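PDB 3TQB: dihydrofolate reductase, which probably catalyses the NADPH-dependent reduction of 7,8-dihydrofolate to tetrahydrofolate, which feeds glycine, purine and DNA-precursor synthesis. Local coordinates for residues I3-A8 with P107-M112; H57-V62 with G73-Y78. All coordinates share one frame; numbering follows the deposited sequence.

Contact 1 of 2, residues I3-A8 with P107-M112. With FOL (folic acid), chain C.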
# COMPACT_ATOMS: atom_id res chain seq x y z
N ILE A 3 0.35 0.72 -12.10
CA ILE A 3 0.86 0.55 -10.74
C ILE A 3 0.21 1.57 -9.82
O ILE A 3 0.26 2.77 -10.08
CB ILE A 3 2.39 0.72 -10.68
CG1 ILE A 3 3.07 -0.35 -11.53
CG2 ILE A 3 2.87 0.64 -9.24
CD1 ILE A 3 4.57 -0.19 -11.63
N THR A 4 -0.41 1.08 -8.74
CA THR A 4 -1.17 1.94 -7.84
C THR A 4 -0.70 1.77 -6.40
O THR A 4 -0.54 0.65 -5.92
CB THR A 4 -2.68 1.61 -7.92
OG1 THR A 4 -3.13 1.75 -9.27
CG2 THR A 4 -3.48 2.55 -7.02
N LEU A 5 -0.47 2.90 -5.73
CA LEU A 5 -0.15 2.89 -4.30
C LEU A 5 -1.40 3.24 -3.51
O LEU A 5 -2.15 4.14 -3.89
CB LEU A 5 0.98 3.88 -3.98
CG LEU A 5 2.28 3.77 -4.78
CD1 LEU A 5 3.33 4.70 -4.20
CD2 LEU A 5 2.82 2.35 -4.82
N ILE A 6 -1.62 2.53 -2.40
CA ILE A 6 -2.73 2.80 -1.50
C ILE A 6 -2.21 2.83 -0.07
O ILE A 6 -1.48 1.93 0.35
CB ILE A 6 -3.86 1.75 -1.67
CG1 ILE A 6 -5.07 2.10 -0.79
CG2 ILE A 6 -3.35 0.34 -1.35
CD1 ILE A 6 -6.25 1.19 -0.99
N ALA A 7 -2.57 3.87 0.67
CA ALA A 7 -2.09 4.03 2.04
C ALA A 7 -2.91 5.04 2.83
O ALA A 7 -3.36 6.05 2.29
CB ALA A 7 -0.62 4.45 2.03
N ALA A 8 -3.10 4.75 4.12
CA ALA A 8 -3.71 5.70 5.05
C ALA A 8 -2.59 6.36 5.85
O ALA A 8 -1.71 5.67 6.37
CB ALA A 8 -4.68 5.00 5.97
N PRO A 107 8.51 5.88 -7.63
CA PRO A 107 8.96 6.30 -8.97
C PRO A 107 8.33 5.53 -10.14
O PRO A 107 8.39 6.01 -11.28
CB PRO A 107 10.47 6.06 -8.92
CG PRO A 107 10.67 5.05 -7.85
CD PRO A 107 9.63 5.36 -6.82
N LYS A 108 7.76 4.36 -9.88
CA LYS A 108 7.10 3.56 -10.90
C LYS A 108 5.57 3.66 -10.86
O LYS A 108 4.88 3.13 -11.74
CB LYS A 108 7.51 2.09 -10.77
CG LYS A 108 9.00 1.84 -11.00
CD LYS A 108 9.31 0.36 -10.92
CE LYS A 108 10.78 0.07 -11.18
NZ LYS A 108 11.07 -1.39 -11.14
N ALA A 109 5.04 4.34 -9.85
CA ALA A 109 3.59 4.39 -9.61
C ALA A 109 2.89 5.31 -10.60
O ALA A 109 3.34 6.43 -10.86
CB ALA A 109 3.31 4.84 -8.19
N ASP A 110 1.76 4.84 -11.12
CA ASP A 110 0.90 5.63 -12.01
C ASP A 110 -0.17 6.38 -11.23
O ASP A 110 -0.43 7.56 -11.50
CB ASP A 110 0.23 4.73 -13.04
CG ASP A 110 1.16 4.34 -14.17
OD1 ASP A 110 1.38 5.19 -15.06
OD2 ASP A 110 1.65 3.19 -14.17
N LYS A 111 -0.79 5.69 -10.28
CA LYS A 111 -1.90 6.23 -9.49
C LYS A 111 -1.60 6.15 -8.00
O LYS A 111 -0.76 5.36 -7.56
CB LYS A 111 -3.19 5.45 -9.81
CG LYS A 111 -4.47 6.10 -9.31
CD LYS A 111 -5.71 5.35 -9.77
CE LYS A 111 -6.98 6.07 -9.30
NZ LYS A 111 -8.22 5.44 -9.83
N MET A 112 -2.29 6.98 -7.22
CA MET A 112 -2.23 6.92 -5.76
C MET A 112 -3.64 7.09 -5.18
O MET A 112 -4.35 8.03 -5.54
CB MET A 112 -1.31 8.02 -5.21
CG MET A 112 0.17 7.72 -5.34
SD MET A 112 1.19 8.83 -4.33
CE MET A 112 0.82 10.41 -5.08
N1 FOL C . -4.50 1.54 3.14
C2 FOL C . -5.44 2.29 3.83
NA2 FOL C . -6.12 3.24 3.20
N3 FOL C . -5.66 2.05 5.17
C4 FOL C . -4.95 1.07 5.84
O4 FOL C . -5.17 0.87 7.03
C4A FOL C . -4.01 0.31 5.15
N5 FOL C . -3.29 -0.67 5.79
C6 FOL C . -2.36 -1.42 5.10
C7 FOL C . -2.14 -1.18 3.75
N8 FOL C . -2.85 -0.19 3.10
C8A FOL C . -3.79 0.56 3.79
C9 FOL C . -1.56 -2.51 5.78
N10 FOL C . -2.28 -3.05 6.92
C11 FOL C . -6.14 -4.51 6.88
C12 FOL C . -5.59 -3.99 8.05
C13 FOL C . -4.28 -3.50 8.04
C14 FOL C . -3.53 -3.53 6.87
C15 FOL C . -4.09 -4.05 5.70
C16 FOL C . -5.39 -4.53 5.71
C FOL C . -7.55 -5.02 6.92
O FOL C . -8.03 -5.57 8.13
N FOL C . -8.30 -4.96 5.82
CA FOL C . -9.48 -5.79 5.65
CB FOL C . -10.71 -5.08 6.20
CG FOL C . -11.73 -6.09 6.73
CD FOL C . -13.01 -5.40 7.15
OE1 FOL C . -13.57 -5.73 8.22
OE2 FOL C . -13.54 -4.50 6.44
CT FOL C . -9.69 -6.13 4.20
O1 FOL C . -9.00 -5.59 3.31
O2 FOL C . -10.56 -6.97 3.86
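Ile3 O is gripped by two consecutive amides of segment 107-112, Asp110 N at 2.8 Å and Lys111 N at 3.1 Å. Only the second lies in the carbonyl plane; Asp110 N is tilted 19° from it. Two residues on, Leu5 N donates to Lys111 O (3.1 Å). A weak bond, Ile3 N to Asp110 OD2 at 3.5 Å, closes the near end. These bonds set the parallel register of Thr4 with Lys111 and Leu5 with Met112, which joins strands 2-10 and 111-117 in the middle of the mixed sheet of the dihydrofolate reductase fold. On one face Thr4 and Lys111 lie side by side, OG1 3.7 Å from Lys111 CB, while the Thr4 hydroxyl bonds to Glu92. On the other face Leu5 CG meets Ala109 CB at 3.7 Å. The CD1 methyl of Ile3 reaches Lys108 O and CB, because CG1 stands beside the backbone N (chi1 -62°) and the chain then runs on extended. Lys108 itself leads away to a salt bridge with Asp81. Further along strand 2-10, Ala8 CB packs 3.2 Å from N3 of the folate pterin, and Ala8 N bonds to NADPH.

Contact 2 of 2, residues H57-V62 with G73-Y78. With FOL (folic acid), chain C.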
# COMPACT_ATOMS: atom_id res chain seq x y z
N HIS A 57 -10.16 -13.14 -0.77
CA HIS A 57 -10.64 -12.75 -2.10
C HIS A 57 -9.63 -11.92 -2.90
O HIS A 57 -10.01 -11.21 -3.84
CB HIS A 57 -11.98 -12.00 -2.00
CG HIS A 57 -12.93 -12.59 -1.00
ND1 HIS A 57 -13.41 -13.87 -1.11
CD2 HIS A 57 -13.49 -12.06 0.11
CE1 HIS A 57 -14.23 -14.12 -0.09
NE2 HIS A 57 -14.29 -13.04 0.66
N ARG A 58 -8.35 -12.03 -2.54
CA ARG A 58 -7.28 -11.25 -3.17
C ARG A 58 -5.99 -12.07 -3.25
O ARG A 58 -5.67 -12.83 -2.34
CB ARG A 58 -7.01 -9.98 -2.36
CG ARG A 58 -7.91 -8.81 -2.73
CD ARG A 58 -8.08 -7.85 -1.57
NE ARG A 58 -8.89 -8.43 -0.51
CZ ARG A 58 -9.31 -7.77 0.57
NH1 ARG A 58 -9.00 -6.49 0.75
NH2 ARG A 58 -10.04 -8.40 1.48
N ARG A 59 -5.27 -11.90 -4.36
CA ARG A 59 -3.96 -12.52 -4.52
C ARG A 59 -2.95 -11.74 -3.69
O ARG A 59 -2.49 -10.67 -4.09
CB ARG A 59 -3.55 -12.54 -6.00
CG ARG A 59 -2.21 -13.24 -6.26
CD ARG A 59 -1.89 -13.36 -7.74
NE ARG A 59 -0.53 -13.84 -7.95
CZ ARG A 59 0.03 -14.08 -9.14
NH1 ARG A 59 -0.66 -13.88 -10.26
NH2 ARG A 59 1.28 -14.51 -9.21
N ASN A 60 -2.62 -12.28 -2.52
CA ASN A 60 -1.65 -11.66 -1.63
C ASN A 60 -0.23 -11.94 -2.10
O ASN A 60 0.18 -13.10 -2.17
CB ASN A 60 -1.83 -12.19 -0.20
CG ASN A 60 -3.13 -11.74 0.42
OD1 ASN A 60 -3.24 -10.63 0.92
ND2 ASN A 60 -4.13 -12.62 0.40
N ILE A 61 0.51 -10.89 -2.45
CA ILE A 61 1.90 -11.03 -2.86
C ILE A 61 2.83 -10.40 -1.83
O ILE A 61 2.69 -9.23 -1.49
CB ILE A 61 2.16 -10.38 -4.23
CG1 ILE A 61 1.25 -11.00 -5.29
CG2 ILE A 61 3.62 -10.55 -4.62
CD1 ILE A 61 1.56 -10.57 -6.70
N VAL A 62 3.78 -11.19 -1.33
CA VAL A 62 4.67 -10.75 -0.26
C VAL A 62 6.12 -10.69 -0.75
O VAL A 62 6.64 -11.66 -1.31
CB VAL A 62 4.59 -11.69 0.96
CG1 VAL A 62 5.59 -11.27 2.03
CG2 VAL A 62 3.17 -11.69 1.52
N GLY A 73 -0.97 -19.13 1.74
CA GLY A 73 -1.95 -18.32 1.02
C GLY A 73 -1.42 -17.07 0.33
O GLY A 73 -2.21 -16.29 -0.21
N CYS A 74 -0.10 -16.88 0.35
CA CYS A 74 0.53 -15.75 -0.34
C CYS A 74 1.57 -16.24 -1.33
O CYS A 74 2.18 -17.30 -1.14
CB CYS A 74 1.20 -14.81 0.67
SG CYS A 74 0.11 -14.22 1.98
N ASP A 75 1.78 -15.47 -2.40
CA ASP A 75 2.86 -15.72 -3.35
C ASP A 75 4.06 -14.90 -2.92
O ASP A 75 3.93 -13.70 -2.64
CB ASP A 75 2.46 -15.32 -4.77
CG ASP A 75 1.26 -16.09 -5.28
OD1 ASP A 75 0.97 -17.19 -4.76
OD2 ASP A 75 0.60 -15.58 -6.22
N ILE A 76 5.23 -15.53 -2.87
CA ILE A 76 6.44 -14.87 -2.38
C ILE A 76 7.44 -14.64 -3.50
O ILE A 76 7.82 -15.57 -4.20
CB ILE A 76 7.10 -15.70 -1.26
CG1 ILE A 76 6.22 -15.70 -0.01
CG2 ILE A 76 8.49 -15.14 -0.93
CD1 ILE A 76 6.56 -16.79 0.97
N PHE A 77 7.85 -13.38 -3.66
CA PHE A 77 8.91 -13.00 -4.60
C PHE A 77 10.03 -12.29 -3.85
O PHE A 77 9.83 -11.78 -2.75
CB PHE A 77 8.36 -12.10 -5.70
CG PHE A 77 7.38 -12.79 -6.61
CD1 PHE A 77 7.81 -13.38 -7.79
CD2 PHE A 77 6.03 -12.84 -6.28
CE1 PHE A 77 6.91 -14.01 -8.63
CE2 PHE A 77 5.12 -13.47 -7.12
CZ PHE A 77 5.56 -14.05 -8.30
N TYR A 78 11.21 -12.26 -4.45
CA TYR A 78 12.43 -11.80 -3.77
C TYR A 78 12.84 -10.37 -4.12
O TYR A 78 13.87 -9.89 -3.65
CB TYR A 78 13.58 -12.78 -4.04
CG TYR A 78 13.22 -14.20 -3.66
CD1 TYR A 78 12.80 -14.52 -2.37
CD2 TYR A 78 13.29 -15.23 -4.59
CE1 TYR A 78 12.46 -15.82 -2.02
CE2 TYR A 78 12.96 -16.54 -4.25
CZ TYR A 78 12.54 -16.82 -2.96
OH TYR A 78 12.21 -18.11 -2.61
N1 FOL C . -4.50 1.54 3.14
C2 FOL C . -5.44 2.29 3.83
NA2 FOL C . -6.12 3.24 3.20
N3 FOL C . -5.66 2.05 5.17
C4 FOL C . -4.95 1.07 5.84
O4 FOL C . -5.17 0.87 7.03
C4A FOL C . -4.01 0.31 5.15
N5 FOL C . -3.29 -0.67 5.79
C6 FOL C . -2.36 -1.42 5.10
C7 FOL C . -2.14 -1.18 3.75
N8 FOL C . -2.85 -0.19 3.10
C8A FOL C . -3.79 0.56 3.79
C9 FOL C . -1.56 -2.51 5.78
N10 FOL C . -2.28 -3.05 6.92
C11 FOL C . -6.14 -4.51 6.88
C12 FOL C . -5.59 -3.99 8.05
C13 FOL C . -4.28 -3.50 8.04
C14 FOL C . -3.53 -3.53 6.87
C15 FOL C . -4.09 -4.05 5.70
C16 FOL C . -5.39 -4.53 5.71
C FOL C . -7.55 -5.02 6.92
O FOL C . -8.03 -5.57 8.13
N FOL C . -8.30 -4.96 5.82
CA FOL C . -9.48 -5.79 5.65
CB FOL C . -10.71 -5.08 6.20
CG FOL C . -11.73 -6.09 6.73
CD FOL C . -13.01 -5.40 7.15
OE1 FOL C . -13.57 -5.73 8.22
OE2 FOL C . -13.54 -4.50 6.44
CT FOL C . -9.69 -6.13 4.20
O1 FOL C . -9.00 -5.59 3.31
O2 FOL C . -10.56 -6.97 3.86
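Parallel pairing at the outer edge of the central sheet joins strand 59-63 to strand 74-77, the last strand on this side within the chain. The short segments 59-62 and 74-77 run 29° apart, and their axes come within 4.6 Å. Three backbone bonds alternate between the strands: Asp75 N to Asn60 O, Val62 N to Asp75 O (2.8 Å) and Phe77 N to Val62 O. Asp75 therefore uses both its amide and its carbonyl, and its side chain adds a third link as a salt bridge, Arg59 NE to Asp75 OD2 at 2.7 Å. Arg59 is extended from CG to NE, with CG anti to N, and its side chain crosses that of Asp75 at about a right angle. The guanidinium and carboxylate planes are 77° apart, and the N-H...O angle is only 134°. On the same face Ile61 CG2 touches Phe77 CD2 at 3.7 Å, while Arg59 NH2 lies at the edge of the Phe77 ring. The opposite face carries Asn60, Val62, Cys74 and Ile76: Cys74 SG lies 3.6 Å from Asn60 CB, and Val62 CG2 packs on Cys74 CB at 3.8 Å. Just ahead of the strand, Arg58 clasps a folate carboxylate in a two-pronged grip, NH1 to O1 at 2.7 Å and NH2 to O2 at 2.8 Å. Thr36 also bonds NH1. Arg58 packs against Phe32 and Lys33 of helix 26-36, whereas strand 40-43 pairs with the other edge of strand 59-63 and touches the side chains of Asn60, Ile61 and Val62.

In the fold
Both contacts join parallel neighbours of one eight-stranded mixed sheet. Contact 1 lies near its middle and contact 2 at one margin: the centre of contact 1 is about 8 Å, and that of contact 2 about 14 Å, from the centre of the chain. Strands 40-43 and 92-95 fill the sheet between them. The centres of the two contacts are about 18 Å apart and their nearest atoms about 8 Å apart, so they do not touch directly. Along the chain, contact 2 is nested inside the loop that contact 1 closes. The bound folate spans the gap: its pterin lies by segment 3-8, and a carboxylate of its glutamate tail is held from segment 57-62. Segments of the two contacts thus meet different ends of the ligand, with helix 26-36 bordering both.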